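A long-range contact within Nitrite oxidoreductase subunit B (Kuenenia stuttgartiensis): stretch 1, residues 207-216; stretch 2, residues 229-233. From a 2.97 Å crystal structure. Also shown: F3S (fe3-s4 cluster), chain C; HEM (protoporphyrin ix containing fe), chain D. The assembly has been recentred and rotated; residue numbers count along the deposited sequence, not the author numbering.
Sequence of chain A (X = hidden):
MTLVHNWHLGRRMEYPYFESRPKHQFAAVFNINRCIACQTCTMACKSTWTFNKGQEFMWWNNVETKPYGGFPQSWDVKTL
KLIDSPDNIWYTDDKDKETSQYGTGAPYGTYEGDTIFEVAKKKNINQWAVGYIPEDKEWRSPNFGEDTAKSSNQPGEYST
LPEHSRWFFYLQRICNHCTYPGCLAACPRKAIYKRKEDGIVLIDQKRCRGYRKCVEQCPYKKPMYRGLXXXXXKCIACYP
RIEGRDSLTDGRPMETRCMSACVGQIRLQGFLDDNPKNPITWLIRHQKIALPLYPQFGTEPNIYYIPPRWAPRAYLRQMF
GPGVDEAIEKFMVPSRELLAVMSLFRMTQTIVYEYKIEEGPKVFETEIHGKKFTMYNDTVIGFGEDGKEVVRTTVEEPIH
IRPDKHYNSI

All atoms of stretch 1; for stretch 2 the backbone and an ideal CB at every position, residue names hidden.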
# COMPACT_ATOMS: atom_id res chain seq x y z
N ARG A 207 10.25 -16.19 -31.98
CA ARG A 207 9.39 -16.96 -32.86
C ARG A 207 7.91 -16.72 -32.65
O ARG A 207 7.11 -17.12 -33.51
CB ARG A 207 9.66 -18.47 -32.69
CG ARG A 207 10.99 -18.95 -33.23
CD ARG A 207 11.09 -20.46 -33.11
NE ARG A 207 10.14 -21.15 -33.99
CZ ARG A 207 9.06 -21.79 -33.56
NH1 ARG A 207 8.25 -22.38 -34.42
NH2 ARG A 207 8.78 -21.83 -32.26
N CYS A 208 7.51 -16.09 -31.55
CA CYS A 208 6.10 -15.81 -31.32
C CYS A 208 5.55 -14.89 -32.41
O CYS A 208 6.24 -13.98 -32.88
CB CYS A 208 5.90 -15.18 -29.95
SG CYS A 208 4.20 -14.72 -29.57
N ARG A 209 4.30 -15.13 -32.81
CA ARG A 209 3.66 -14.33 -33.84
C ARG A 209 2.37 -13.67 -33.37
O ARG A 209 1.55 -13.25 -34.19
CB ARG A 209 3.40 -15.18 -35.09
CG ARG A 209 4.67 -15.58 -35.83
CD ARG A 209 4.36 -16.34 -37.10
NE ARG A 209 3.67 -15.52 -38.09
CZ ARG A 209 4.28 -14.72 -38.96
NH1 ARG A 209 3.56 -14.01 -39.82
NH2 ARG A 209 5.60 -14.63 -38.97
N GLY A 210 2.18 -13.55 -32.06
CA GLY A 210 1.00 -12.88 -31.54
C GLY A 210 -0.30 -13.58 -31.88
O GLY A 210 -1.28 -12.92 -32.24
N TYR A 211 -0.33 -14.91 -31.76
CA TYR A 211 -1.51 -15.70 -32.06
C TYR A 211 -2.55 -15.68 -30.95
O TYR A 211 -3.60 -16.30 -31.11
CB TYR A 211 -1.13 -17.15 -32.37
CG TYR A 211 -0.50 -17.31 -33.74
CD1 TYR A 211 -0.50 -16.26 -34.66
CD2 TYR A 211 0.10 -18.50 -34.10
CE1 TYR A 211 0.09 -16.41 -35.90
CE2 TYR A 211 0.69 -18.65 -35.34
CZ TYR A 211 0.68 -17.61 -36.24
OH TYR A 211 1.27 -17.77 -37.47
N ARG A 212 -2.23 -15.17 -29.76
CA ARG A 212 -3.24 -14.97 -28.72
C ARG A 212 -3.93 -16.26 -28.30
O ARG A 212 -4.87 -16.22 -27.49
CB ARG A 212 -4.30 -13.96 -29.21
CG ARG A 212 -4.31 -12.57 -28.58
CD ARG A 212 -3.13 -11.70 -29.01
NE ARG A 212 -3.08 -11.36 -30.44
CZ ARG A 212 -3.63 -10.28 -30.99
NH1 ARG A 212 -4.32 -9.42 -30.24
NH2 ARG A 212 -3.51 -10.06 -32.29
N LYS A 213 -3.50 -17.42 -28.81
CA LYS A 213 -4.11 -18.69 -28.39
C LYS A 213 -3.72 -19.04 -26.97
O LYS A 213 -4.54 -19.57 -26.21
CB LYS A 213 -3.73 -19.82 -29.35
CG LYS A 213 -4.13 -19.59 -30.80
CD LYS A 213 -5.63 -19.38 -30.95
CE LYS A 213 -6.39 -20.70 -30.84
NZ LYS A 213 -7.85 -20.51 -31.08
N CYS A 214 -2.46 -18.79 -26.60
CA CYS A 214 -2.06 -18.93 -25.20
C CYS A 214 -2.90 -18.04 -24.30
O CYS A 214 -3.35 -18.47 -23.23
CB CYS A 214 -0.58 -18.59 -25.05
SG CYS A 214 -0.10 -17.04 -25.84
N VAL A 215 -3.14 -16.79 -24.73
CA VAL A 215 -4.03 -15.90 -23.99
C VAL A 215 -5.44 -16.47 -23.95
O VAL A 215 -6.15 -16.31 -22.95
CB VAL A 215 -4.00 -14.49 -24.62
CG1 VAL A 215 -4.89 -13.54 -23.85
CG2 VAL A 215 -2.57 -13.97 -24.69
N GLU A 216 -5.86 -17.13 -25.02
CA GLU A 216 -7.22 -17.65 -25.11
C GLU A 216 -7.42 -18.84 -24.17
O GLU A 216 -8.38 -18.86 -23.39
CB GLU A 216 -7.54 -18.04 -26.55
CG GLU A 216 -8.70 -19.02 -26.69
CD GLU A 216 -9.47 -18.83 -27.99
OE1 GLU A 216 -10.68 -18.54 -27.92
OE2 GLU A 216 -8.86 -18.96 -29.07
N UNK A 229 4.92 -4.78 -29.00
CA UNK A 229 5.73 -5.77 -29.71
C UNK A 229 4.91 -6.69 -30.60
O UNK A 229 5.50 -7.50 -31.33
CB UNK A 229 6.52 -6.61 -28.70
N UNK A 230 3.59 -6.57 -30.57
CA UNK A 230 2.67 -7.40 -31.35
C UNK A 230 2.87 -8.89 -31.07
O UNK A 230 2.57 -9.73 -31.93
CB UNK A 230 2.85 -7.12 -32.84
N UNK A 231 3.35 -9.24 -29.88
CA UNK A 231 3.52 -10.62 -29.45
C UNK A 231 3.14 -10.70 -27.98
O UNK A 231 3.07 -9.69 -27.28
CB UNK A 231 4.95 -11.11 -29.68
N UNK A 232 2.92 -11.93 -27.51
CA UNK A 232 2.52 -12.15 -26.13
C UNK A 232 3.72 -12.47 -25.24
O UNK A 232 4.74 -12.98 -25.70
CB UNK A 232 1.49 -13.28 -26.06
N UNK A 233 3.58 -12.14 -23.96
CA UNK A 233 4.60 -12.36 -22.96
C UNK A 233 3.96 -13.01 -21.74
O UNK A 233 2.74 -13.01 -21.58
CB UNK A 233 5.30 -11.05 -22.59
FE1 F3S C . 1.82 -18.90 -29.84
FE3 F3S C . 2.61 -16.32 -29.55
FE4 F3S C . 0.64 -17.32 -27.97
S1 F3S C . 2.32 -17.43 -31.45
S2 F3S C . -0.41 -18.83 -29.30
S3 F3S C . 2.85 -17.99 -27.99
S4 F3S C . 0.71 -15.25 -28.86
CHA HEM D . -0.01 -19.83 -40.37
CHB HEM D . -2.32 -24.10 -40.78
CHC HEM D . -2.70 -23.25 -45.55
CHD HEM D . -0.23 -19.04 -45.18
C1A HEM D . -0.51 -21.09 -40.08
C2A HEM D . -0.31 -21.82 -38.85
C3A HEM D . -0.95 -22.99 -38.95
C4A HEM D . -1.57 -23.06 -40.26
CMA HEM D . -1.04 -24.11 -37.88
CAA HEM D . 0.48 -21.27 -37.64
CBA HEM D . 1.73 -22.10 -37.37
CGA HEM D . 2.88 -21.53 -38.14
O1A HEM D . 3.73 -22.31 -38.63
O2A HEM D . 2.94 -20.28 -38.27
C1B HEM D . -2.69 -24.23 -42.11
C2B HEM D . -3.57 -25.23 -42.67
C3B HEM D . -3.68 -25.00 -44.00
C4B HEM D . -2.87 -23.83 -44.31
CMB HEM D . -4.23 -26.34 -41.83
CAB HEM D . -4.50 -25.75 -45.08
CBB HEM D . -5.43 -26.68 -44.83
C1C HEM D . -2.12 -22.03 -45.85
C2C HEM D . -2.18 -21.35 -47.13
C3C HEM D . -1.52 -20.20 -47.03
C4C HEM D . -0.99 -20.09 -45.69
CMC HEM D . -2.91 -21.87 -48.39
CAC HEM D . -1.33 -19.16 -48.17
CBC HEM D . -0.12 -18.70 -48.49
C1D HEM D . -0.04 -18.84 -43.82
C2D HEM D . 0.37 -17.61 -43.17
C3D HEM D . 0.43 -17.83 -41.86
C4D HEM D . 0.05 -19.21 -41.61
CMD HEM D . 0.71 -16.27 -43.86
CAD HEM D . 0.84 -16.78 -40.80
CBD HEM D . -0.40 -16.17 -40.15
CGD HEM D . 0.01 -15.00 -39.29
O1D HEM D . -0.88 -14.31 -38.75
O2D HEM D . 1.24 -14.75 -39.15
NA HEM D . -1.27 -21.88 -40.91
NB HEM D . -2.28 -23.40 -43.13
NC HEM D . -1.38 -21.23 -44.98
ND HEM D . -0.23 -19.80 -42.83
FE HEM D . -1.13 -21.77 -42.87

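Position 229 gives stretch 1 nothing to select on. Its ideal CB has no atom of stretch 1 within 5.5 Å, and phi/psi of -90/-5° suits most residues. The deposited residue is Thr229, whose side chain makes no contact with stretch 1.

At position 230 the backbone is more informative than the CB. Phi/psi of 56/27° is left-handed, a region where glycine, asparagine and aspartate are common but other residues occur. The CB points sideways with nothing of stretch 1 within 5.5 Å, so stretch 1 would not obstruct a long side chain. The carbonyl is what meets stretch 1: its O lies 3.5 Å from Gly210 CA, a CA-H...O contact with an angle of 137° at the hydrogen. The fit depends on the glycine, because an ideal CB built on Gly210 would fall 2.4 Å from this same O, a clash. The deposited residue is Arg230; its CA-to-CB bond is sideways and its side chain comes no nearer than 6.2 Å to stretch 1, with NH1 and NH2 hydrogen-bonded outside the two stretches.

Position 231 is extended (phi/psi -141/164°), and its CA sits 4.0 Å from Gly210 CA, the closest CA pairing between the stretches. The CB points sideways, yet lies 3.7 Å from Cys208 SG and 4.4 Å from Gly210 N. With the CB already this close to the sulfur, a small or beta-branched side chain would suit: valine, alanine, isoleucine, or threonine, whose hydroxyl is polar but whose methyl could lie near the sulfur. That sulfur is bound to FE3 of the cluster at 2.3 Å and accepts a hydrogen bond from Gly210 N at 3.4 Å. The deposited residue is Val231, with chi1 in m. Its CB packs 3.6 Å from Cys208 SG, and its CG1 lies 3.6 Å from Cys208 O.

Position 232 is the one whose CB points toward stretch 1. The ideal CB lies 4.1 Å from Cys214 SG, 4.3 Å from Val215 CG2 and 4.7 Å from Cys208 SG, with the cluster sulfide S4 also close by. Such a narrow site suits a small side chain: alanine, serine, cysteine or perhaps threonine. The backbone contributes too, since its N donates a weak hydrogen bond to Cys208 SG (3.7 Å, 160°). The deposited residue is Ser232, chi1 in m. Its OG reaches to 3.1 Å from F3S S4 and 3.7 Å from Val215 CG2, while its CB stays 4.1 Å from Cys214 SG, the ligand of FE4.

At position 233 the strand turns its CB away, with nothing of stretch 1 within 5.5 Å, so stretch 1 imposes no choice. The deposited Glu233 has its carboxylate hydrogen-bonded elsewhere in the structure.

Stretch 2 229-233: TRVSE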
# COMPACT_ATOMS: atom_id res chain seq x y z
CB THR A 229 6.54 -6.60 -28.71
OG1 THR A 229 5.65 -7.17 -27.73
CG2 THR A 229 7.56 -5.73 -28.00
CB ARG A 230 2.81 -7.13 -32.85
CG ARG A 230 1.99 -5.94 -33.35
CD ARG A 230 2.64 -4.62 -32.96
NE ARG A 230 2.05 -3.49 -33.67
CZ ARG A 230 2.33 -2.22 -33.42
NH1 ARG A 230 3.19 -1.90 -32.46
NH2 ARG A 230 1.74 -1.25 -34.12
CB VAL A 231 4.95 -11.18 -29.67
CG1 VAL A 231 5.42 -10.95 -31.10
CG2 VAL A 231 5.92 -10.59 -28.67
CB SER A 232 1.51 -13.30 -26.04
OG SER A 232 0.32 -13.00 -26.76
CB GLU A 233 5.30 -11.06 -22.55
CG GLU A 233 6.09 -10.39 -23.67
CD GLU A 233 6.59 -9.01 -23.28
OE1 GLU A 233 6.17 -8.50 -22.21
OE2 GLU A 233 7.40 -8.43 -24.03
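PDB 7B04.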